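Local coordinates for protein glutathione S-transferase (PDB 5ZFG) that metabolises the insecticide diazinon in the silkworm and probably does so by conjugating glutathione to electrophilic compounds, at residues B[107-115]-B[166-175]; B[148-156]-B[186-197]. All blocks are in the same frame, centred on the assembly; numbering follows the deposited sequence.

Interaction 1: B[107-115]-B[166-175]; sequences YANISAYTM and STMTLEAIDF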
loop_
_atom_site.group_PDB
_atom_site.type_symbol
_atom_site.label_atom_id
_atom_site.label_comp_id
_atom_site.label_asym_id
_atom_site.label_seq_id
_atom_site.Cartn_x
_atom_site.Cartn_y
_atom_site.Cartn_z
ATOM N N TYR B 107 1.505 7.451 -8.009
ATOM C CA TYR B 107 1.056 8.705 -7.402
ATOM C C TYR B 107 2.215 9.450 -6.741
ATOM O O TYR B 107 2.286 10.684 -6.803
ATOM C CB TYR B 107 -0.068 8.410 -6.401
ATOM C CG TYR B 107 -0.719 9.624 -5.794
ATOM C CD1 TYR B 107 -1.074 10.710 -6.581
ATOM C CD2 TYR B 107 -0.988 9.677 -4.428
ATOM C CE1 TYR B 107 -1.678 11.838 -6.014
ATOM C CE2 TYR B 107 -1.611 10.782 -3.855
ATOM C CZ TYR B 107 -1.945 11.863 -4.653
ATOM O OH TYR B 107 -2.561 12.962 -4.088
ATOM N N ALA B 108 3.147 8.717 -6.126
ATOM C CA ALA B 108 4.274 9.347 -5.444
ATOM C C ALA B 108 5.099 10.189 -6.407
ATOM O O ALA B 108 5.433 11.341 -6.107
ATOM C CB ALA B 108 5.145 8.278 -4.787
ATOM N N ASN B 109 5.416 9.632 -7.583
ATOM C CA ASN B 109 6.238 10.335 -8.570
ATOM C C ASN B 109 5.442 11.406 -9.300
ATOM O O ASN B 109 5.937 12.517 -9.509
ATOM C CB ASN B 109 6.812 9.354 -9.599
ATOM C CG ASN B 109 7.972 8.557 -9.071
ATOM O OD1 ASN B 109 8.518 8.867 -8.024
ATOM N ND2 ASN B 109 8.355 7.514 -9.803
ATOM N N ILE B 110 4.221 11.077 -9.736
ATOM C CA ILE B 110 3.444 12.041 -10.512
ATOM C C ILE B 110 3.117 13.262 -9.658
ATOM O O ILE B 110 3.340 14.402 -10.077
ATOM C CB ILE B 110 2.186 11.377 -11.101
ATOM C CG1 ILE B 110 2.597 10.541 -12.312
ATOM C CG2 ILE B 110 1.137 12.431 -11.490
ATOM C CD1 ILE B 110 1.497 9.654 -12.858
ATOM N N SER B 111 2.639 13.043 -8.426
ATOM C CA SER B 111 2.205 14.160 -7.600
ATOM C C SER B 111 3.375 15.023 -7.161
ATOM O O SER B 111 3.206 16.232 -6.995
ATOM C CB SER B 111 1.432 13.667 -6.375
ATOM O OG SER B 111 2.312 13.039 -5.462
ATOM N N ALA B 112 4.566 14.435 -6.971
ATOM C CA ALA B 112 5.732 15.256 -6.660
ATOM C C ALA B 112 5.971 16.284 -7.753
ATOM O O ALA B 112 6.392 17.414 -7.475
ATOM C CB ALA B 112 6.969 14.376 -6.458
ATOM N N TYR B 113 5.668 15.930 -8.995
ATOM C CA TYR B 113 5.872 16.857 -10.090
ATOM C C TYR B 113 4.671 17.776 -10.308
ATOM O O TYR B 113 4.834 18.997 -10.438
ATOM C CB TYR B 113 6.165 16.071 -11.358
ATOM C CG TYR B 113 6.589 16.923 -12.515
ATOM C CD1 TYR B 113 7.923 17.289 -12.669
ATOM C CD2 TYR B 113 5.667 17.352 -13.463
ATOM C CE1 TYR B 113 8.325 18.055 -13.745
ATOM C CE2 TYR B 113 6.062 18.132 -14.540
ATOM C CZ TYR B 113 7.395 18.475 -14.672
ATOM O OH TYR B 113 7.815 19.247 -15.732
ATOM N N THR B 114 3.458 17.207 -10.368
ATOM C CA THR B 114 2.282 18.035 -10.625
ATOM C C THR B 114 1.934 18.938 -9.441
ATOM O O THR B 114 1.089 19.823 -9.602
ATOM C CB THR B 114 1.071 17.169 -11.024
ATOM O OG1 THR B 114 0.795 16.188 -10.022
ATOM C CG2 THR B 114 1.323 16.447 -12.348
ATOM N N MET B 115 2.595 18.786 -8.293
ATOM C CA MET B 115 2.466 19.706 -7.168
ATOM C C MET B 115 3.758 20.489 -6.941
ATOM O O MET B 115 4.836 20.115 -7.411
ATOM C CB MET B 115 2.101 18.967 -5.874
ATOM C CG MET B 115 0.966 17.955 -5.996
ATOM S SD MET B 115 -0.686 18.663 -6.114
ATOM C CE MET B 115 -1.272 17.999 -7.673
ATOM N N SER B 166 -4.593 9.811 -10.092
ATOM C CA SER B 166 -3.207 10.235 -10.277
ATOM C C SER B 166 -3.014 10.834 -11.673
ATOM O O SER B 166 -2.424 11.910 -11.831
ATOM C CB SER B 166 -2.261 9.052 -10.055
ATOM O OG SER B 166 -2.329 8.577 -8.712
ATOM N N THR B 167 -3.519 10.142 -12.700
ATOM C CA THR B 167 -3.372 10.605 -14.081
ATOM C C THR B 167 -4.123 11.911 -14.312
ATOM O O THR B 167 -3.681 12.758 -15.102
ATOM C CB THR B 167 -3.881 9.520 -15.037
ATOM O OG1 THR B 167 -3.248 8.261 -14.718
ATOM C CG2 THR B 167 -3.578 9.895 -16.490
ATOM N N MET B 168 -5.247 12.088 -13.620
ATOM C CA MET B 168 -6.006 13.328 -13.716
ATOM C C MET B 168 -5.152 14.537 -13.354
ATOM O O MET B 168 -5.322 15.612 -13.945
ATOM C CB MET B 168 -7.254 13.235 -12.826
ATOM C CG MET B 168 -8.026 14.567 -12.678
ATOM S SD MET B 168 -7.365 15.633 -11.377
ATOM C CE MET B 168 -7.975 14.718 -9.949
ATOM N N THR B 169 -4.198 14.386 -12.421
ATOM C CA THR B 169 -3.382 15.536 -12.054
ATOM C C THR B 169 -2.409 15.916 -13.163
ATOM O O THR B 169 -1.984 17.074 -13.224
ATOM C CB THR B 169 -2.604 15.295 -10.759
ATOM O OG1 THR B 169 -1.564 14.332 -10.992
ATOM C CG2 THR B 169 -3.531 14.827 -9.627
ATOM N N LEU B 170 -2.050 14.976 -14.041
ATOM C CA LEU B 170 -1.287 15.347 -15.224
ATOM C C LEU B 170 -2.145 16.182 -16.167
ATOM O O LEU B 170 -1.700 17.220 -16.674
ATOM C CB LEU B 170 -0.754 14.099 -15.934
ATOM C CG LEU B 170 0.293 13.322 -15.124
ATOM C CD1 LEU B 170 0.488 11.921 -15.698
ATOM C CD2 LEU B 170 1.633 14.072 -15.069
ATOM N N GLU B 171 -3.390 15.758 -16.402
ATOM C CA GLU B 171 -4.264 16.576 -17.239
ATOM C C GLU B 171 -4.471 17.960 -16.633
ATOM O O GLU B 171 -4.561 18.956 -17.366
ATOM C CB GLU B 171 -5.617 15.896 -17.472
ATOM C CG GLU B 171 -6.501 16.714 -18.440
ATOM C CD GLU B 171 -7.879 16.116 -18.707
ATOM O OE1 GLU B 171 -8.192 15.010 -18.217
ATOM O OE2 GLU B 171 -8.666 16.772 -19.426
ATOM N N ALA B 172 -4.518 18.048 -15.303
ATOM C CA ALA B 172 -4.768 19.327 -14.648
ATOM C C ALA B 172 -3.692 20.351 -14.963
ATOM O O ALA B 172 -3.966 21.554 -14.944
ATOM C CB ALA B 172 -4.875 19.135 -13.135
ATOM N N ILE B 173 -2.464 19.908 -15.229
ATOM C CA ILE B 173 -1.376 20.822 -15.556
ATOM C C ILE B 173 -1.062 20.822 -17.053
ATOM O O ILE B 173 -0.011 21.333 -17.463
ATOM C CB ILE B 173 -0.115 20.515 -14.725
ATOM C CG1 ILE B 173 0.484 19.155 -15.097
ATOM C CG2 ILE B 173 -0.417 20.587 -13.239
ATOM C CD1 ILE B 173 1.991 19.095 -14.880
ATOM N N ASP B 174 -1.955 20.262 -17.874
ATOM C CA ASP B 174 -1.802 20.211 -19.330
ATOM C C ASP B 174 -0.560 19.426 -19.740
ATOM O O ASP B 174 0.076 19.731 -20.754
ATOM C CB ASP B 174 -1.783 21.618 -19.943
ATOM C CG ASP B 174 -2.089 21.612 -21.429
ATOM O OD1 ASP B 174 -3.086 20.982 -21.834
ATOM O OD2 ASP B 174 -1.328 22.240 -22.192
ATOM N N PHE B 175 -0.218 18.409 -18.952
ATOM C CA PHE B 175 0.878 17.501 -19.268
ATOM C C PHE B 175 0.438 16.563 -20.383
ATOM O O PHE B 175 -0.543 15.830 -20.228
ATOM C CB PHE B 175 1.258 16.716 -18.011
ATOM C CG PHE B 175 2.555 15.952 -18.116
ATOM C CD1 PHE B 175 2.643 14.804 -18.896
ATOM C CD2 PHE B 175 3.670 16.361 -17.396
ATOM C CE1 PHE B 175 3.828 14.090 -18.983
ATOM C CE2 PHE B 175 4.861 15.659 -17.474
ATOM C CZ PHE B 175 4.941 14.520 -18.273
#
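Thr114 and Thr169 bring their hydroxyls together between two helices, Thr114 OG1 lying 3.2 Å from Thr169 OG1. Thr114 OG1 also sits 3.1 Å from Ile110 O, one turn back in its own helix, so its single proton has two acceptors within reach. Thr169 OG1 is better defined: with chi1 at 71° it turns back over its own helix and donates to Ser166 O at 2.7 Å, in the carbonyl plane. A valine in its place removes that hydroxyl and would probably leave Ser166 O without its side-chain donor and take from Thr114 OG1 one of the two acceptors within its reach. The Thr114 methyl works separately: CG2 packs on Leu170 CD2 at 3.6 Å and on Ile173 CD1. Ile110 points into the same seam. Its CG2 branch rests against Thr169 OG1, 3.3 Å away, while CD1, at the end of the other branch, reaches Leu170 CD1 at 3.8 Å. At the earlier end Ser166 OG nestles against Tyr107 CB at 3.2 Å, but its polar partners are Asn102 and the carbonyl of Pro162. At the later end the side chains of Tyr113 and Phe175 cross at about a right angle, and both also touch helix 126-146. A Schellman motif ends the second helix, with Phe175 N bonded to Leu170 O and Asp174, at positive phi, as the C-prime residue. The axes of 107-114 and 166-172 approach to 9.3 Å and cross at 22°, a nearly parallel helix pair within the all-helical C-terminal domain of the glutathione transferase fold.

Interaction 2: B[148-156]-B[186-197]; sequences TSYAAANHL and WYNDFKVKYPDL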
loop_
_atom_site.group_PDB
_atom_site.type_symbol
_atom_site.label_atom_id
_atom_site.label_comp_id
_atom_site.label_asym_id
_atom_site.label_seq_id
_atom_site.Cartn_x
_atom_site.Cartn_y
_atom_site.Cartn_z
ATOM N N THR B 148 -5.326 -5.672 -21.268
ATOM C CA THR B 148 -6.665 -5.443 -20.749
ATOM C C THR B 148 -7.071 -3.994 -20.977
ATOM O O THR B 148 -6.227 -3.099 -21.108
ATOM C CB THR B 148 -6.749 -5.762 -19.251
ATOM O OG1 THR B 148 -5.701 -5.070 -18.567
ATOM C CG2 THR B 148 -6.629 -7.269 -18.990
ATOM N N SER B 149 -8.388 -3.772 -21.023
ATOM C CA SER B 149 -8.902 -2.424 -21.232
ATOM C C SER B 149 -8.802 -1.563 -19.982
ATOM O O SER B 149 -8.757 -0.335 -20.098
ATOM C CB SER B 149 -10.355 -2.478 -21.703
ATOM O OG SER B 149 -11.106 -3.391 -20.925
ATOM N N TYR B 150 -8.774 -2.179 -18.802
ATOM C CA TYR B 150 -8.661 -1.483 -17.526
ATOM C C TYR B 150 -7.377 -1.917 -16.812
ATOM O O TYR B 150 -6.632 -2.785 -17.290
ATOM C CB TYR B 150 -9.893 -1.744 -16.660
ATOM C CG TYR B 150 -11.171 -1.152 -17.214
ATOM C CD1 TYR B 150 -11.503 0.175 -16.985
ATOM C CD2 TYR B 150 -12.045 -1.929 -17.967
ATOM C CE1 TYR B 150 -12.691 0.720 -17.491
ATOM C CE2 TYR B 150 -13.230 -1.401 -18.473
ATOM C CZ TYR B 150 -13.545 -0.078 -18.234
ATOM O OH TYR B 150 -14.718 0.441 -18.739
ATOM N N ALA B 151 -7.127 -1.310 -15.643
ATOM C CA ALA B 151 -5.814 -1.445 -15.001
ATOM C C ALA B 151 -5.533 -2.859 -14.508
ATOM O O ALA B 151 -4.370 -3.284 -14.492
ATOM C CB ALA B 151 -5.692 -0.460 -13.841
ATOM N N ALA B 152 -6.549 -3.595 -14.082
ATOM C CA ALA B 152 -6.326 -4.923 -13.520
ATOM C C ALA B 152 -7.122 -6.019 -14.212
ATOM O O ALA B 152 -6.968 -7.194 -13.858
ATOM C CB ALA B 152 -6.654 -4.933 -12.017
ATOM N N ALA B 153 -7.974 -5.674 -15.163
ATOM C CA ALA B 153 -8.864 -6.652 -15.773
ATOM C C ALA B 153 -9.483 -6.000 -16.999
ATOM O O ALA B 153 -9.204 -4.839 -17.313
ATOM C CB ALA B 153 -9.932 -7.132 -14.789
ATOM N N ASN B 154 -10.315 -6.769 -17.705
ATOM C CA ASN B 154 -11.084 -6.229 -18.817
ATOM C C ASN B 154 -12.358 -5.548 -18.363
ATOM O O ASN B 154 -13.198 -5.210 -19.207
ATOM C CB ASN B 154 -11.406 -7.336 -19.819
ATOM C CG ASN B 154 -10.323 -7.495 -20.851
ATOM O OD1 ASN B 154 -9.711 -6.506 -21.283
ATOM N ND2 ASN B 154 -10.068 -8.734 -21.254
ATOM N N HIS B 155 -12.513 -5.354 -17.055
ATOM C CA HIS B 155 -13.599 -4.584 -16.475
ATOM C C HIS B 155 -13.027 -3.670 -15.399
ATOM O O HIS B 155 -11.912 -3.881 -14.907
ATOM C CB HIS B 155 -14.679 -5.494 -15.876
ATOM C CG HIS B 155 -14.182 -6.353 -14.759
ATOM N ND1 HIS B 155 -13.719 -7.635 -14.954
ATOM C CD2 HIS B 155 -14.066 -6.109 -13.433
ATOM C CE1 HIS B 155 -13.342 -8.146 -13.796
ATOM N NE2 HIS B 155 -13.543 -7.240 -12.856
ATOM N N LEU B 156 -13.817 -2.661 -15.037
ATOM C CA LEU B 156 -13.428 -1.707 -13.999
ATOM C C LEU B 156 -13.258 -2.401 -12.650
ATOM O O LEU B 156 -14.055 -3.269 -12.275
ATOM C CB LEU B 156 -14.485 -0.602 -13.887
ATOM C CG LEU B 156 -14.131 0.640 -13.051
ATOM C CD1 LEU B 156 -13.158 1.537 -13.788
ATOM C CD2 LEU B 156 -15.369 1.418 -12.616
ATOM N N TRP B 186 -7.132 4.236 -22.120
ATOM C CA TRP B 186 -7.788 3.808 -20.884
ATOM C C TRP B 186 -8.378 4.998 -20.131
ATOM O O TRP B 186 -9.537 4.963 -19.691
ATOM C CB TRP B 186 -6.771 3.054 -20.019
ATOM C CG TRP B 186 -7.018 3.050 -18.529
ATOM C CD1 TRP B 186 -7.859 2.232 -17.842
ATOM C CD2 TRP B 186 -6.365 3.871 -17.550
ATOM N NE1 TRP B 186 -7.793 2.505 -16.495
ATOM C CE2 TRP B 186 -6.881 3.505 -16.290
ATOM C CE3 TRP B 186 -5.400 4.880 -17.617
ATOM C CZ2 TRP B 186 -6.458 4.106 -15.109
ATOM C CZ3 TRP B 186 -4.994 5.488 -16.444
ATOM C CH2 TRP B 186 -5.526 5.098 -15.203
ATOM N N TYR B 187 -7.586 6.057 -19.976
ATOM C CA TYR B 187 -8.016 7.239 -19.237
ATOM C C TYR B 187 -9.218 7.896 -19.905
ATOM O O TYR B 187 -10.213 8.231 -19.247
ATOM C CB TYR B 187 -6.833 8.204 -19.139
ATOM C CG TYR B 187 -7.067 9.507 -18.421
ATOM C CD1 TYR B 187 -7.118 9.576 -17.029
ATOM C CD2 TYR B 187 -7.191 10.685 -19.138
ATOM C CE1 TYR B 187 -7.298 10.797 -16.383
ATOM C CE2 TYR B 187 -7.374 11.881 -18.513
ATOM C CZ TYR B 187 -7.434 11.947 -17.144
ATOM O OH TYR B 187 -7.614 13.171 -16.553
ATOM N N ASN B 188 -9.161 8.058 -21.228
ATOM C CA ASN B 188 -10.271 8.711 -21.915
ATOM C C ASN B 188 -11.485 7.799 -22.056
ATOM O O ASN B 188 -12.618 8.287 -21.992
ATOM C CB ASN B 188 -9.805 9.228 -23.274
ATOM C CG ASN B 188 -8.998 10.498 -23.144
ATOM O OD1 ASN B 188 -9.547 11.565 -22.872
ATOM N ND2 ASN B 188 -7.680 10.387 -23.303
ATOM N N ASP B 189 -11.283 6.489 -22.234
ATOM C CA ASP B 189 -12.415 5.565 -22.219
ATOM C C ASP B 189 -13.145 5.594 -20.880
ATOM O O ASP B 189 -14.368 5.399 -20.831
ATOM C CB ASP B 189 -11.953 4.135 -22.509
ATOM C CG ASP B 189 -11.673 3.884 -23.983
ATOM O OD1 ASP B 189 -11.858 4.798 -24.818
ATOM O OD2 ASP B 189 -11.250 2.754 -24.295
ATOM N N PHE B 190 -12.413 5.812 -19.783
ATOM C CA PHE B 190 -13.056 5.873 -18.474
ATOM C C PHE B 190 -14.069 7.011 -18.420
ATOM O O PHE B 190 -15.192 6.834 -17.920
ATOM C CB PHE B 190 -11.995 6.025 -17.378
ATOM C CG PHE B 190 -12.566 6.228 -16.003
ATOM C CD1 PHE B 190 -12.979 5.143 -15.238
ATOM C CD2 PHE B 190 -12.686 7.508 -15.470
ATOM C CE1 PHE B 190 -13.513 5.332 -13.956
ATOM C CE2 PHE B 190 -13.218 7.705 -14.199
ATOM C CZ PHE B 190 -13.633 6.611 -13.445
ATOM N N LYS B 191 -13.697 8.178 -18.945
ATOM C CA LYS B 191 -14.607 9.320 -18.946
ATOM C C LYS B 191 -15.896 9.005 -19.691
ATOM O O LYS B 191 -16.983 9.408 -19.261
ATOM C CB LYS B 191 -13.933 10.533 -19.583
ATOM C CG LYS B 191 -12.625 10.976 -18.948
ATOM C CD LYS B 191 -12.257 12.366 -19.461
ATOM C CE LYS B 191 -10.801 12.706 -19.185
ATOM N NZ LYS B 191 -10.518 14.152 -19.359
ATOM N N VAL B 192 -15.793 8.296 -20.817
ATOM C CA VAL B 192 -16.958 8.069 -21.668
ATOM C C VAL B 192 -17.832 6.955 -21.106
ATOM O O VAL B 192 -19.065 7.051 -21.119
ATOM C CB VAL B 192 -16.496 7.767 -23.106
ATOM C CG1 VAL B 192 -17.687 7.419 -23.997
ATOM C CG2 VAL B 192 -15.748 8.956 -23.667
ATOM N N LYS B 193 -17.213 5.890 -20.598
ATOM C CA LYS B 193 -17.978 4.766 -20.079
ATOM C C LYS B 193 -18.583 5.059 -18.709
ATOM O O LYS B 193 -19.632 4.494 -18.372
ATOM C CB LYS B 193 -17.086 3.528 -20.014
ATOM C CG LYS B 193 -16.546 3.090 -21.369
ATOM C CD LYS B 193 -17.520 2.160 -22.082
ATOM C CE LYS B 193 -17.174 2.001 -23.560
ATOM N NZ LYS B 193 -17.562 3.192 -24.370
ATOM N N TYR B 194 -17.949 5.928 -17.910
ATOM C CA TYR B 194 -18.375 6.191 -16.532
ATOM C C TYR B 194 -18.430 7.687 -16.256
ATOM O O TYR B 194 -17.711 8.200 -15.388
ATOM C CB TYR B 194 -17.433 5.500 -15.541
ATOM C CG TYR B 194 -17.430 4.016 -15.699
ATOM C CD1 TYR B 194 -18.405 3.237 -15.090
ATOM C CD2 TYR B 194 -16.472 3.386 -16.482
ATOM C CE1 TYR B 194 -18.416 1.859 -15.246
ATOM C CE2 TYR B 194 -16.478 2.017 -16.644
ATOM C CZ TYR B 194 -17.450 1.262 -16.024
ATOM O OH TYR B 194 -17.448 -0.103 -16.183
ATOM N N PRO B 195 -19.297 8.422 -16.960
ATOM C CA PRO B 195 -19.288 9.889 -16.813
ATOM C C PRO B 195 -19.640 10.373 -15.415
ATOM O O PRO B 195 -19.141 11.423 -14.996
ATOM C CB PRO B 195 -20.325 10.352 -17.854
ATOM C CG PRO B 195 -21.216 9.172 -18.056
ATOM C CD PRO B 195 -20.315 7.965 -17.924
ATOM N N ASP B 196 -20.523 9.666 -14.703
ATOM C CA ASP B 196 -20.854 10.045 -13.332
ATOM C C ASP B 196 -19.634 9.953 -12.420
ATOM O O ASP B 196 -19.396 10.838 -11.588
ATOM C CB ASP B 196 -21.976 9.150 -12.805
ATOM C CG ASP B 196 -21.612 7.662 -12.846
ATOM O OD1 ASP B 196 -21.053 7.202 -13.873
ATOM O OD2 ASP B 196 -21.875 6.956 -11.846
ATOM N N LEU B 197 -18.846 8.893 -12.568
ATOM C CA LEU B 197 -17.634 8.752 -11.763
ATOM C C LEU B 197 -16.588 9.780 -12.163
ATOM O O LEU B 197 -15.921 10.373 -11.300
ATOM C CB LEU B 197 -17.088 7.338 -11.914
ATOM C CG LEU B 197 -18.061 6.220 -11.513
ATOM C CD1 LEU B 197 -17.366 4.849 -11.569
ATOM C CD2 LEU B 197 -18.668 6.491 -10.123
HETATM O O HOH W 1 -16.210 -2.344 -16.545
#
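Leu156 carries CG anti to its own backbone N (chi1 -168°), and the turn about chi2 then splits its two methyls between different rings of 186-197. CD2 comes down over the face of Tyr194, a CH-pi contact 4.0 Å from CD2 to the ring centroid and only 12° off the ring normal. CD1 meets Phe190 at the rim, in the plane of that ring, 3.8 Å from CE1. Tyr194 in turn has CG beside its backbone N (chi1 -62°), and this sets its ring between Leu156 on one face and Tyr150 at the edge, where Tyr150 OH approaches Tyr194 CE2 to 3.2 Å. The two phenol hydroxyls do not bond to each other; that of Tyr194 instead holds a water at 2.6 Å from OH, and the same water accepts from Leu156 N at 2.8 Å. Farther back, Ser149 O lies at the edge of the Trp186 indole, 3.5 Å from CD1. The polar end of the indole is committed elsewhere: Trp186 NE1 and Ala151 N both bond to Asp160 near the start of helix 160-172, so one carboxylate ties the loop and the indole together. The chemistry is thus mainly apolar and aromatic, with polar links made indirectly through a water and the carboxylate of Asp160, which suggests that the fit of the rings, more than direct bonding, sets how the loop seats on 186-197.

In the fold
Helices 160-172 and 181-193 follow one another in the chain and join the two contacts, whose centres lie about 19 Å apart. They meet directly at Glu171 of interaction 1: its OE1 forms a salt bridge with Lys191 NZ at 2.7 Å and a probable hydrogen bond with Tyr187 OH at 2.5 Å. Tyr187 also packs on Met168 and Thr167, its OH 3.3 Å from Met168 CA. Both contacts also border helix 12-23 of the thioredoxin-like domain, interaction 1 through Tyr107 and Thr169 on Pro12, interaction 2 through Phe190 on Gln19. In relatives, the start of that helix adjoins the glutathione site, so interaction 1 is probably the nearer to it.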